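GRMZM2G135359 pseudokinase (Zea mays, PDB 6CPY) is a receptor-like pseudokinase, represented here by its kinase-fold domain, which may bind ATP but probably lacks ordinary phosphotransfer activity. Local coordinates at residues V29-R34 against L107-E112; T53-K58 against S71-S76; I67-S72 against V119-Y124; N102-L107 against S189-W194; N127-E132 against T177-D182. All coordinates share one frame; numbering follows the deposited sequence.

Contact 1 of 5, residues V29-R34 against L107-E112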
# COMPACT_ATOMS: atom_id res chain seq x y z
N VAL A 29 9.60 3.56 16.87
CA VAL A 29 9.64 4.71 15.96
C VAL A 29 9.35 5.96 16.81
O VAL A 29 8.67 5.85 17.82
CB VAL A 29 8.62 4.62 14.80
CG1 VAL A 29 8.76 3.29 14.06
CG2 VAL A 29 7.18 4.82 15.27
N PRO A 30 9.83 7.14 16.39
CA PRO A 30 9.72 8.27 17.31
C PRO A 30 8.31 8.82 17.54
O PRO A 30 7.48 8.86 16.62
CB PRO A 30 10.60 9.34 16.67
CG PRO A 30 10.61 9.01 15.22
CD PRO A 30 10.56 7.51 15.17
N SER A 31 8.08 9.25 18.77
CA SER A 31 6.95 10.10 19.10
C SER A 31 7.28 11.53 18.70
O SER A 31 8.37 12.03 19.01
CB SER A 31 6.65 10.01 20.60
OG SER A 31 5.59 10.87 20.96
N LEU A 32 6.37 12.19 18.00
CA LEU A 32 6.55 13.57 17.63
C LEU A 32 5.59 14.45 18.42
O LEU A 32 4.45 14.06 18.67
CB LEU A 32 6.33 13.75 16.13
CG LEU A 32 7.37 13.02 15.28
CD1 LEU A 32 6.91 12.88 13.84
CD2 LEU A 32 8.71 13.74 15.36
N LYS A 33 6.05 15.63 18.82
CA LYS A 33 5.17 16.59 19.49
C LYS A 33 4.16 17.13 18.51
O LYS A 33 4.48 17.35 17.34
CB LYS A 33 5.99 17.74 20.07
CG LYS A 33 6.93 17.32 21.18
CD LYS A 33 7.66 18.52 21.77
CE LYS A 33 8.36 18.17 23.07
NZ LYS A 33 9.63 17.42 22.85
N ARG A 34 2.93 17.40 18.96
CA ARG A 34 1.97 18.05 18.07
C ARG A 34 2.52 19.39 17.55
O ARG A 34 2.31 19.74 16.39
CB ARG A 34 0.61 18.27 18.71
CG ARG A 34 -0.45 18.66 17.68
CD ARG A 34 -1.72 19.21 18.28
NE ARG A 34 -2.45 20.05 17.32
CZ ARG A 34 -3.38 19.63 16.47
NH1 ARG A 34 -3.74 18.36 16.41
NH2 ARG A 34 -3.96 20.50 15.67
N LEU A 107 7.20 6.63 9.86
CA LEU A 107 8.35 7.43 10.32
C LEU A 107 8.17 8.02 11.72
O LEU A 107 9.13 8.54 12.30
CB LEU A 107 8.58 8.60 9.36
CG LEU A 107 8.92 8.22 7.92
CD1 LEU A 107 9.06 9.48 7.06
CD2 LEU A 107 10.17 7.36 7.87
N GLY A 108 6.95 7.98 12.23
CA GLY A 108 6.66 8.52 13.56
C GLY A 108 5.19 8.50 13.88
O GLY A 108 4.37 8.05 13.07
N TYR A 109 4.84 8.96 15.07
CA TYR A 109 3.44 9.03 15.45
C TYR A 109 3.26 10.20 16.41
O TYR A 109 4.23 10.70 16.96
CB TYR A 109 2.97 7.72 16.07
CG TYR A 109 3.58 7.44 17.42
CD1 TYR A 109 4.79 6.77 17.52
CD2 TYR A 109 2.97 7.87 18.59
CE1 TYR A 109 5.37 6.52 18.75
CE2 TYR A 109 3.54 7.63 19.82
CZ TYR A 109 4.74 6.95 19.89
OH TYR A 109 5.33 6.69 21.11
N CYS A 110 2.02 10.66 16.56
CA CYS A 110 1.74 11.73 17.53
C CYS A 110 0.39 11.51 18.16
O CYS A 110 -0.65 11.41 17.47
CB CYS A 110 1.84 13.10 16.88
SG CYS A 110 1.25 14.47 17.93
N GLU A 111 0.42 11.37 19.48
CA GLU A 111 -0.75 11.35 20.31
C GLU A 111 -0.65 12.59 21.17
O GLU A 111 0.37 12.82 21.84
CB GLU A 111 -0.75 10.17 21.27
CG GLU A 111 -0.70 8.81 20.64
CD GLU A 111 -1.16 7.76 21.63
OE1 GLU A 111 -2.34 7.40 21.56
OE2 GLU A 111 -0.37 7.36 22.51
N GLU A 112 -1.71 13.38 21.17
CA GLU A 112 -1.79 14.58 21.99
C GLU A 112 -3.23 14.72 22.36
O GLU A 112 -4.11 14.43 21.55
CB GLU A 112 -1.28 15.81 21.22
CG GLU A 112 -1.55 17.16 21.88
CD GLU A 112 -0.92 17.29 23.24
OE1 GLU A 112 0.31 17.06 23.36
OE2 GLU A 112 -1.65 17.64 24.20
O HOH W 1 2.32 16.65 21.65

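Contact 2 of 5, residues T53-K58 against S71-S76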
# COMPACT_ATOMS: atom_id res chain seq x y z
N THR A 53 -11.28 6.25 7.18
CA THR A 53 -10.93 6.44 8.57
C THR A 53 -9.95 7.59 8.82
O THR A 53 -9.54 7.79 9.97
CB THR A 53 -10.28 5.15 9.14
OG1 THR A 53 -9.00 4.93 8.52
CG2 THR A 53 -11.19 3.94 8.93
N CYS A 54 -9.56 8.34 7.79
CA CYS A 54 -8.50 9.34 7.96
C CYS A 54 -8.39 10.44 6.89
O CYS A 54 -8.78 10.25 5.75
CB CYS A 54 -7.13 8.65 8.11
SG CYS A 54 -6.24 8.31 6.57
N MET A 55 -7.85 11.58 7.31
CA MET A 55 -7.43 12.67 6.43
C MET A 55 -5.94 12.51 6.22
O MET A 55 -5.25 12.09 7.16
CB MET A 55 -7.65 14.02 7.10
CG MET A 55 -9.10 14.42 7.29
SD MET A 55 -9.94 14.72 5.73
CE MET A 55 -8.90 15.97 4.98
N LEU A 56 -5.44 12.87 5.04
CA LEU A 56 -4.00 12.82 4.74
C LEU A 56 -3.43 14.21 4.46
O LEU A 56 -3.85 14.88 3.52
CB LEU A 56 -3.73 11.93 3.54
CG LEU A 56 -4.15 10.49 3.74
CD1 LEU A 56 -4.24 9.80 2.38
CD2 LEU A 56 -3.15 9.78 4.65
N TYR A 57 -2.47 14.62 5.28
CA TYR A 57 -1.91 15.96 5.22
C TYR A 57 -0.47 15.91 4.79
O TYR A 57 0.29 15.02 5.16
CB TYR A 57 -2.01 16.65 6.58
CG TYR A 57 -3.42 16.89 7.02
CD1 TYR A 57 -4.19 17.89 6.43
CD2 TYR A 57 -4.00 16.12 8.03
CE1 TYR A 57 -5.49 18.12 6.83
CE2 TYR A 57 -5.31 16.35 8.44
CZ TYR A 57 -6.04 17.35 7.83
OH TYR A 57 -7.34 17.58 8.21
N LYS A 58 -0.08 16.91 4.00
CA LYS A 58 1.29 17.04 3.56
C LYS A 58 2.06 17.85 4.60
O LYS A 58 1.57 18.86 5.11
CB LYS A 58 1.35 17.75 2.20
CG LYS A 58 2.75 18.03 1.69
CD LYS A 58 3.47 16.76 1.28
CE LYS A 58 4.96 17.01 1.08
NZ LYS A 58 5.23 18.02 0.04
N SER A 71 -4.36 11.26 9.79
CA SER A 71 -4.98 11.81 11.00
C SER A 71 -6.38 11.25 11.14
O SER A 71 -7.15 11.22 10.17
CB SER A 71 -5.03 13.34 10.92
OG SER A 71 -5.61 13.92 12.09
N SER A 72 -6.70 10.81 12.35
CA SER A 72 -8.03 10.30 12.66
C SER A 72 -9.09 11.35 12.38
O SER A 72 -8.83 12.55 12.49
CB SER A 72 -8.10 9.90 14.15
OG SER A 72 -9.39 9.39 14.48
N LEU A 73 -10.28 10.90 12.03
CA LEU A 73 -11.42 11.79 11.86
C LEU A 73 -12.03 12.18 13.21
O LEU A 73 -12.81 13.13 13.28
CB LEU A 73 -12.49 11.12 10.99
CG LEU A 73 -12.02 10.63 9.61
CD1 LEU A 73 -13.16 9.90 8.90
CD2 LEU A 73 -11.49 11.78 8.78
N VAL A 74 -11.66 11.46 14.27
CA VAL A 74 -12.14 11.74 15.62
C VAL A 74 -11.62 13.09 16.12
O VAL A 74 -10.42 13.34 16.07
CB VAL A 74 -11.73 10.61 16.59
CG1 VAL A 74 -12.08 10.95 18.03
CG2 VAL A 74 -12.38 9.30 16.18
N THR A 75 -12.53 13.93 16.61
CA THR A 75 -12.20 15.32 16.98
C THR A 75 -12.31 15.63 18.50
O THR A 75 -12.13 16.78 18.91
CB THR A 75 -13.11 16.30 16.21
OG1 THR A 75 -14.46 16.19 16.67
CG2 THR A 75 -13.09 16.00 14.71
N SER A 76 -12.58 14.61 19.31
CA SER A 76 -12.75 14.79 20.75
C SER A 76 -12.39 13.50 21.45
O SER A 76 -12.67 12.42 20.92
CB SER A 76 -14.20 15.19 21.09
OG SER A 76 -14.47 15.01 22.47

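Contact 3 of 5, residues I67-S72 against V119-Y124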
# COMPACT_ATOMS: atom_id res chain seq x y z
N ILE A 67 6.65 14.37 4.42
CA ILE A 67 5.82 13.39 5.13
C ILE A 67 4.38 13.47 4.69
O ILE A 67 3.88 14.51 4.24
CB ILE A 67 5.89 13.58 6.67
CG1 ILE A 67 5.51 15.01 7.08
CG2 ILE A 67 7.29 13.26 7.17
CD1 ILE A 67 5.49 15.25 8.58
N ALA A 68 3.70 12.34 4.83
CA ALA A 68 2.27 12.29 4.69
C ALA A 68 1.76 11.89 6.06
O ALA A 68 2.16 10.85 6.60
CB ALA A 68 1.88 11.26 3.64
N VAL A 69 0.87 12.72 6.59
CA VAL A 69 0.38 12.53 7.94
C VAL A 69 -1.05 12.03 7.88
O VAL A 69 -1.91 12.71 7.34
CB VAL A 69 0.46 13.85 8.71
CG1 VAL A 69 -0.14 13.71 10.10
CG2 VAL A 69 1.92 14.30 8.77
N ALA A 70 -1.28 10.83 8.41
CA ALA A 70 -2.61 10.24 8.46
C ALA A 70 -3.21 10.59 9.81
O ALA A 70 -2.63 10.26 10.85
CB ALA A 70 -2.54 8.73 8.29
N SER A 71 -4.36 11.26 9.79
CA SER A 71 -4.98 11.81 11.00
C SER A 71 -6.38 11.25 11.14
O SER A 71 -7.15 11.22 10.17
CB SER A 71 -5.03 13.34 10.92
OG SER A 71 -5.61 13.92 12.09
N SER A 72 -6.70 10.81 12.35
CA SER A 72 -8.03 10.30 12.66
C SER A 72 -9.09 11.35 12.38
O SER A 72 -8.83 12.55 12.49
CB SER A 72 -8.10 9.90 14.15
OG SER A 72 -9.39 9.39 14.48
N VAL A 119 -2.39 10.72 15.20
CA VAL A 119 -1.82 10.65 13.84
C VAL A 119 -0.67 9.68 13.72
O VAL A 119 -0.00 9.31 14.71
CB VAL A 119 -1.38 12.03 13.26
CG1 VAL A 119 -2.38 13.15 13.54
CG2 VAL A 119 0.02 12.40 13.69
N MET A 120 -0.43 9.28 12.48
CA MET A 120 0.69 8.45 12.10
C MET A 120 1.37 9.16 10.95
O MET A 120 0.71 9.71 10.07
CB MET A 120 0.20 7.05 11.67
CG MET A 120 -0.34 6.27 12.86
SD MET A 120 -0.88 4.61 12.45
CE MET A 120 -1.92 4.26 13.88
N VAL A 121 2.70 9.18 11.00
CA VAL A 121 3.51 9.94 10.07
C VAL A 121 4.20 8.96 9.12
O VAL A 121 4.96 8.10 9.55
CB VAL A 121 4.57 10.77 10.81
CG1 VAL A 121 5.45 11.54 9.83
CG2 VAL A 121 3.91 11.69 11.82
N PHE A 122 3.96 9.13 7.81
CA PHE A 122 4.49 8.22 6.81
C PHE A 122 5.38 8.93 5.82
O PHE A 122 5.33 10.15 5.68
CB PHE A 122 3.34 7.58 6.05
CG PHE A 122 2.51 6.65 6.87
CD1 PHE A 122 2.91 5.34 7.08
CD2 PHE A 122 1.31 7.08 7.43
CE1 PHE A 122 2.14 4.48 7.84
CE2 PHE A 122 0.54 6.23 8.18
CZ PHE A 122 0.95 4.92 8.38
N GLU A 123 6.19 8.13 5.12
CA GLU A 123 6.94 8.63 3.96
C GLU A 123 5.99 9.25 2.95
O GLU A 123 4.89 8.75 2.75
CB GLU A 123 7.70 7.50 3.28
CG GLU A 123 8.87 6.97 4.08
CD GLU A 123 9.52 5.76 3.45
OE1 GLU A 123 8.82 5.01 2.72
OE2 GLU A 123 10.72 5.52 3.73
N TYR A 124 6.42 10.34 2.30
CA TYR A 124 5.62 11.01 1.26
C TYR A 124 6.01 10.47 -0.10
O TYR A 124 7.19 10.38 -0.40
CB TYR A 124 5.91 12.51 1.26
CG TYR A 124 5.25 13.27 0.13
CD1 TYR A 124 3.87 13.39 0.06
CD2 TYR A 124 6.02 13.92 -0.84
CE1 TYR A 124 3.26 14.08 -0.97
CE2 TYR A 124 5.41 14.65 -1.86
CZ TYR A 124 4.03 14.73 -1.91
OH TYR A 124 3.40 15.43 -2.92

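Contact 4 of 5, residues N102-L107 against S189-W194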
# COMPACT_ATOMS: atom_id res chain seq x y z
N ASN A 102 9.89 -0.74 -0.74
CA ASN A 102 8.64 -0.70 -1.49
C ASN A 102 7.41 -0.64 -0.58
O ASN A 102 6.29 -0.95 -1.01
CB ASN A 102 8.55 -1.89 -2.45
CG ASN A 102 9.64 -1.85 -3.50
OD1 ASN A 102 10.53 -2.69 -3.51
ND2 ASN A 102 9.59 -0.84 -4.37
N PHE A 103 7.62 -0.18 0.66
CA PHE A 103 6.52 0.09 1.57
C PHE A 103 6.54 1.60 1.90
O PHE A 103 7.61 2.21 1.94
CB PHE A 103 6.65 -0.74 2.85
CG PHE A 103 5.45 -0.63 3.76
CD1 PHE A 103 4.22 -1.12 3.36
CD2 PHE A 103 5.56 -0.04 5.02
CE1 PHE A 103 3.11 -1.01 4.16
CE2 PHE A 103 4.45 0.07 5.83
CZ PHE A 103 3.23 -0.40 5.41
N MET A 104 5.36 2.17 2.12
CA MET A 104 5.24 3.54 2.60
C MET A 104 5.46 3.51 4.12
O MET A 104 4.51 3.36 4.90
CB MET A 104 3.87 4.10 2.22
CG MET A 104 3.62 5.53 2.70
SD MET A 104 2.25 6.30 1.80
CE MET A 104 3.07 6.59 0.26
N ASN A 105 6.72 3.63 4.52
CA ASN A 105 7.16 3.33 5.88
C ASN A 105 6.67 4.35 6.91
O ASN A 105 6.55 5.55 6.62
CB ASN A 105 8.68 3.20 5.93
CG ASN A 105 9.19 2.05 5.08
OD1 ASN A 105 8.88 0.91 5.34
ND2 ASN A 105 9.96 2.36 4.06
N LEU A 106 6.32 3.82 8.07
CA LEU A 106 5.97 4.62 9.24
C LEU A 106 7.21 5.29 9.82
O LEU A 106 8.19 4.61 10.20
CB LEU A 106 5.35 3.70 10.30
CG LEU A 106 4.83 4.40 11.56
CD1 LEU A 106 3.64 5.29 11.25
CD2 LEU A 106 4.46 3.33 12.58
N LEU A 107 7.20 6.63 9.86
CA LEU A 107 8.35 7.43 10.32
C LEU A 107 8.17 8.02 11.72
O LEU A 107 9.13 8.54 12.30
CB LEU A 107 8.58 8.60 9.36
CG LEU A 107 8.92 8.22 7.92
CD1 LEU A 107 9.06 9.48 7.06
CD2 LEU A 107 10.17 7.36 7.87
N SER A 189 0.97 0.92 0.62
CA SER A 189 0.65 1.68 1.84
C SER A 189 -0.37 1.01 2.72
O SER A 189 -1.13 0.14 2.29
CB SER A 189 0.16 3.08 1.48
OG SER A 189 -1.12 3.04 0.91
N ASP A 190 -0.38 1.44 3.98
CA ASP A 190 -1.43 1.08 4.91
C ASP A 190 -1.75 2.32 5.75
O ASP A 190 -1.22 2.48 6.86
CB ASP A 190 -0.98 -0.07 5.78
CG ASP A 190 -2.02 -0.47 6.82
OD1 ASP A 190 -3.21 -0.11 6.69
OD2 ASP A 190 -1.63 -1.14 7.78
N LEU A 191 -2.61 3.16 5.21
CA LEU A 191 -2.92 4.47 5.80
C LEU A 191 -4.16 4.47 6.69
O LEU A 191 -4.32 5.35 7.54
CB LEU A 191 -3.07 5.49 4.68
CG LEU A 191 -1.81 5.67 3.83
CD1 LEU A 191 -2.10 6.51 2.61
CD2 LEU A 191 -0.67 6.27 4.64
N GLU A 192 -5.04 3.48 6.50
CA GLU A 192 -6.30 3.42 7.22
C GLU A 192 -6.05 2.97 8.64
O GLU A 192 -5.26 2.06 8.88
CB GLU A 192 -7.25 2.44 6.53
CG GLU A 192 -7.72 2.88 5.16
CD GLU A 192 -9.12 3.48 5.16
OE1 GLU A 192 -9.45 4.25 6.08
OE2 GLU A 192 -9.88 3.18 4.21
N PHE A 193 -6.72 3.60 9.59
CA PHE A 193 -6.60 3.18 10.98
C PHE A 193 -7.28 1.82 11.11
O PHE A 193 -8.32 1.58 10.50
CB PHE A 193 -7.23 4.22 11.91
CG PHE A 193 -6.41 5.48 12.04
CD1 PHE A 193 -6.35 6.40 11.01
CD2 PHE A 193 -5.70 5.74 13.21
CE1 PHE A 193 -5.58 7.56 11.13
CE2 PHE A 193 -4.93 6.89 13.33
CZ PHE A 193 -4.87 7.80 12.29
N TRP A 194 -6.65 0.92 11.87
CA TRP A 194 -7.13 -0.47 12.01
C TRP A 194 -8.41 -0.55 12.85
O TRP A 194 -8.38 -1.00 13.99
CB TRP A 194 -6.04 -1.35 12.66
CG TRP A 194 -4.83 -1.62 11.80
CD1 TRP A 194 -4.50 -1.04 10.61
CD2 TRP A 194 -3.76 -2.53 12.11
NE1 TRP A 194 -3.31 -1.54 10.15
CE2 TRP A 194 -2.83 -2.46 11.05
CE3 TRP A 194 -3.51 -3.40 13.18
CZ2 TRP A 194 -1.66 -3.23 11.03
CZ3 TRP A 194 -2.35 -4.16 13.16
CH2 TRP A 194 -1.44 -4.07 12.09
O HOH W 2 1.76 3.25 4.79

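Contact 5 of 5, residues N127-E132 against T177-D182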
# COMPACT_ATOMS: atom_id res chain seq x y z
N ASN A 127 4.40 11.15 -6.54
CA ASN A 127 3.68 10.89 -7.79
C ASN A 127 2.33 10.21 -7.63
O ASN A 127 1.82 9.62 -8.58
CB ASN A 127 4.58 10.12 -8.75
CG ASN A 127 5.61 11.01 -9.41
OD1 ASN A 127 5.28 12.10 -9.87
ND2 ASN A 127 6.86 10.56 -9.45
N GLY A 128 1.73 10.30 -6.45
CA GLY A 128 0.35 9.90 -6.26
C GLY A 128 0.16 8.39 -6.29
O GLY A 128 1.10 7.65 -6.03
N THR A 129 -1.06 7.96 -6.62
CA THR A 129 -1.43 6.53 -6.59
C THR A 129 -1.30 5.86 -7.95
O THR A 129 -1.34 6.51 -9.00
CB THR A 129 -2.87 6.31 -6.12
OG1 THR A 129 -3.79 6.81 -7.10
CG2 THR A 129 -3.12 6.97 -4.76
N LEU A 130 -1.16 4.54 -7.92
CA LEU A 130 -1.13 3.76 -9.15
C LEU A 130 -2.46 3.93 -9.91
O LEU A 130 -2.45 4.12 -11.13
CB LEU A 130 -0.86 2.29 -8.82
CG LEU A 130 -0.87 1.29 -9.98
CD1 LEU A 130 0.14 1.65 -11.05
CD2 LEU A 130 -0.61 -0.10 -9.44
N PHE A 131 -3.58 3.89 -9.19
CA PHE A 131 -4.91 4.07 -9.79
C PHE A 131 -4.98 5.36 -10.62
O PHE A 131 -5.44 5.33 -11.77
CB PHE A 131 -6.01 4.09 -8.72
CG PHE A 131 -7.42 4.17 -9.28
CD1 PHE A 131 -7.99 5.39 -9.60
CD2 PHE A 131 -8.15 3.01 -9.50
CE1 PHE A 131 -9.27 5.45 -10.12
CE2 PHE A 131 -9.43 3.06 -10.03
CZ PHE A 131 -9.99 4.29 -10.33
N GLU A 132 -4.51 6.46 -10.04
CA GLU A 132 -4.48 7.76 -10.71
C GLU A 132 -3.70 7.72 -12.02
O GLU A 132 -4.20 8.17 -13.05
CB GLU A 132 -3.87 8.84 -9.80
CG GLU A 132 -4.83 9.38 -8.75
CD GLU A 132 -4.15 10.11 -7.60
OE1 GLU A 132 -2.90 10.21 -7.57
OE2 GLU A 132 -4.88 10.57 -6.70
N THR A 177 -4.14 2.03 -3.12
CA THR A 177 -3.26 2.03 -1.95
C THR A 177 -1.79 1.84 -2.28
O THR A 177 -0.97 1.77 -1.36
CB THR A 177 -3.72 1.01 -0.90
OG1 THR A 177 -3.51 -0.33 -1.38
CG2 THR A 177 -5.18 1.23 -0.60
N VAL A 178 -1.46 1.78 -3.57
CA VAL A 178 -0.07 1.77 -4.02
C VAL A 178 0.28 3.17 -4.49
O VAL A 178 -0.36 3.70 -5.41
CB VAL A 178 0.14 0.79 -5.19
CG1 VAL A 178 1.59 0.84 -5.66
CG2 VAL A 178 -0.25 -0.62 -4.79
N TYR A 179 1.28 3.75 -3.86
CA TYR A 179 1.78 5.07 -4.21
C TYR A 179 3.08 4.96 -5.01
O TYR A 179 3.72 3.91 -5.03
CB TYR A 179 1.99 5.92 -2.95
CG TYR A 179 0.68 6.36 -2.33
CD1 TYR A 179 -0.06 5.49 -1.54
CD2 TYR A 179 0.17 7.63 -2.56
CE1 TYR A 179 -1.27 5.88 -0.99
CE2 TYR A 179 -1.03 8.04 -2.01
CZ TYR A 179 -1.75 7.16 -1.23
OH TYR A 179 -2.96 7.57 -0.69
N LEU A 180 3.44 6.04 -5.68
CA LEU A 180 4.58 6.07 -6.59
C LEU A 180 5.58 7.14 -6.17
O LEU A 180 5.20 8.29 -5.95
CB LEU A 180 4.09 6.37 -8.01
CG LEU A 180 3.05 5.38 -8.55
CD1 LEU A 180 2.60 5.76 -9.94
CD2 LEU A 180 3.61 3.96 -8.55
N THR A 181 6.85 6.75 -6.08
CA THR A 181 7.95 7.65 -5.70
C THR A 181 8.33 8.57 -6.86
O THR A 181 7.76 8.47 -7.95
CB THR A 181 9.23 6.86 -5.31
OG1 THR A 181 9.79 6.22 -6.47
CG2 THR A 181 8.93 5.83 -4.24
N ASP A 182 9.28 9.47 -6.61
CA ASP A 182 9.72 10.44 -7.62
C ASP A 182 10.23 9.84 -8.94
O ASP A 182 10.18 10.52 -9.98
CB ASP A 182 10.75 11.42 -7.03
CG ASP A 182 12.00 10.73 -6.50
OD1 ASP A 182 12.09 9.48 -6.53
OD2 ASP A 182 12.91 11.46 -6.03

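Contact 1 of 5, residues V29-R34 against L107-E112
Pro30 and Leu32 hold Tyr109 through the backbone. Tyr109 N donates to Pro30 O at 3.1 Å, and Tyr109 O takes the hydrogen of Leu32 N at 2.8 Å in a nearly straight bond of 168°. Together they make a single bridge centred on Ser31 and Tyr109.

The aromatic contacts come next. Tyr109 CG stands between its own backbone N and carbonyl carbon (chi1 68°), and from there the ring lies beside Val29 and Ser31. Ser31 CA sits over one face, 4.0 Å from the centroid, in a CH-pi contact, while Ser31 CB touches the hydroxyl end. Val29 CG2 comes to the ring edge, 3.8 Å from Tyr109 CD1. An alanine at Tyr109 would probably leave Ser31 without the face it rests on and Val29 without that edge, opening a gap under residues 29-34 while the two backbone bonds could remain.

Farther along, Cys110 SG lies 3.3 Å from Leu32 O and also meets Arg34 CB. A water accepts from Arg34 N and donates to Glu112 OE1, whose partner oxygen OE2 is taken by His114 N. The Arg34 guanidinium turns elsewhere, to Glu38 and Thr117.

Residues 107-112 form the edge strand of the N-lobe sheet, with a classic beta bulge at Leu107 and Gly108 opposite Val121. Residues 29-34 run beside it and lead into helix 34-40, whose Leu37 touches Leu32 and Cys110; Tyr109 leans on Tyr88 and Ile92 of helix 82-96.

Contact 2 of 5, residues T53-K58 against S71-S76
Met55 and Ser71 exchange both of their backbone hydrogen bonds as an antiparallel hydrogen-bonded pair. Met55 N gives to Ser71 O at 3.0 Å, and Ser71 N returns the bond to Met55 O at 2.9 Å. Ser71 O has a second visitor, the CA of Cys54 at 3.2 Å, a CA-H...O contact.

Farther on, Ser72 OG accepts from Val74 N at 3.1 Å, an ST turn, while Leu73 N is buried by the contact and finds no partner in the model. Thr53 OG1 is satisfied outside the pair, by Glu192 OE1 and Phe193 N.

The apolar groups fill in around these bonds. Leu73 CG is anti to its own carbonyl carbon (chi1 -55°), which brings it against the Thr53 carbonyl, 3.8 Å from Thr53 C. Leu73 CD2 meets Met55 CG at 3.9 Å, the two side chains crossing at about a right angle. Ser71 CB lies in the plane of the Tyr57 ring, at its edge, 3.9 Å from CE2; that ring also makes an edge-to-face contact with Phe44.

Strands 54-60 and 66-72 thus form a beta hairpin, the second and third strands of the N-lobe sheet of the protein kinase fold, pinned here at its open end.

Contact 3 of 5, residues I67-S72 against V119-Y124
Val69 and Val121 face each other in the middle of the five-stranded N-lobe sheet of a protein kinase fold, where strands 66-72 and 117-123 run antiparallel. Two hydrogen-bonded pairs flank them. Ala68 and Phe122 exchange bonds, Phe122 N reaching Ala68 O at 2.8 Å; Ala70 and Met120 do the same, Ala70 N lying 2.8 Å from Met120 O.

On the face of Val69 and Val121, branched side chains interlock. Ile67 CG2 meets Val121 CG1 at 3.7 Å, and Val69 CG1, anti to its backbone N (chi1 176°), touches Val119 CB at 3.8 Å. Val119 CG1 reaches on to Ser71 OG at 3.6 Å. Leu37 of helix 34-40 packs against this face.

On the other face Ala70 CB approaches Phe122 in the plane of its ring, 4.0 Å from CE2, and Met120 and Phe122 lean on helix 82-96. Ala70 probably stands where active kinases carry the lysine of the VAIK motif, and Phe122 at the gatekeeper position.

Most of the polarity across the two strands is that of the main chain, with its four bonds; a methyl at Ala70 offers no charge to a nucleotide phosphate, consistent with a pseudokinase.

Contact 4 of 5, residues N102-L107 against S189-W194
Met104 and Ser189 bring their backbones to 5.0 Å between CA atoms, yet no hydrogen bond passes directly between the two segments. Met104 is the centre of an inverse gamma turn, and a water fills the step across: it donates to Met104 O at 2.8 Å and accepts from Asp190 N at 2.9 Å. Just before Ser189, Val188 bonds to the backbones of Asn102 and Met104.

Asp190, Leu191 and Glu192 probably occupy the place of the DFG motif, with Leu and Glu replacing the usual Phe and Gly, while residues 102-107 lead into the strand after helix 82-96.

Met104 carries the side-chain contact. Its CG is anti to the backbone N (chi1 179°), and farther out SD touches Ser189 CB at 3.9 Å and Leu191 CD2 at 4.1 Å, the Met104 and Leu191 side chains crossing at about a right angle. Phe103 presents its edge to Asp190, with CZ 4.2 Å from CB.

The Asp190 carboxylate has a partner on each oxygen. Trp194 NE1 donates to the syn lone pair of OD2 at 2.9 Å, with that oxygen in the plane of the indole, and OD1 pairs with Arg171 in a salt bridge. Ser189 OG, for its part, bonds to Thr177 O.

Contact 5 of 5, residues N127-E132 against T177-D182
Thr129 CG2 lies over one face of the Tyr179 ring, offset toward the rim and 3.9 Å from the centroid, a CH-pi contact between side chains that run side by side. Thr129 CG2 is anti to its carbonyl carbon, which leaves it at the ring while OG1 (chi1 68°) serves the helix cap. The other flat group is the Asn127 amide: its ND2 donates to Thr181 O at 2.7 Å, with the acceptor near the amide plane but the donor tilted 35° from the carbonyl plane. A leucine in place of Asn127 would probably leave Thr181 O without this donor, and residues 181-182 less firmly tied.

The main chains add three bonds. Asn127 N gives to Leu180 O, Leu180 N to Gly128 O at 2.9 Å, and Leu130 N to Val178 O at 2.8 Å. Gly128 has a positive phi of 73°, and a side chain there would collide with Glu132 OE1.

Thr129 and Glu132 form a capping box: Glu132 N donates to Thr129 OG1 at 3.0 Å, and Thr129 N to Glu132 OE1, which it meets from above the carboxylate plane.

Leu130 CB packs on Val178 CB at 4.1 Å, with Leu130 also touching Val224 and Ile228 of helix 214-230. Val178, Leu180 and Leu130 probably correspond to the lower part of the catalytic spine of protein kinases, which those helix residues continue beneath the nucleotide cleft.

How the contacts relate
From the N terminus, contact 1 closes a long loop by laying residues 29-34 beside the edge strand 106-112. Contact 2, a hairpin closure, nests inside that loop. Contact 3 begins on the strand where contact 2 ends and crosses contact 1, its 117-123 strand lying next to 106-112, so contacts 2 and 3 hold the N-lobe sheet together and contact 1 ties the segment before it to its edge. Contact 4 shares Leu107 with contact 1 and crosses contacts 1 and 3 to bring in the loop after strand 186-188. Contact 5 nests within the loop of contact 4 and belongs to the C-lobe; it meets contact 4 through Tyr179, joining the two lobes.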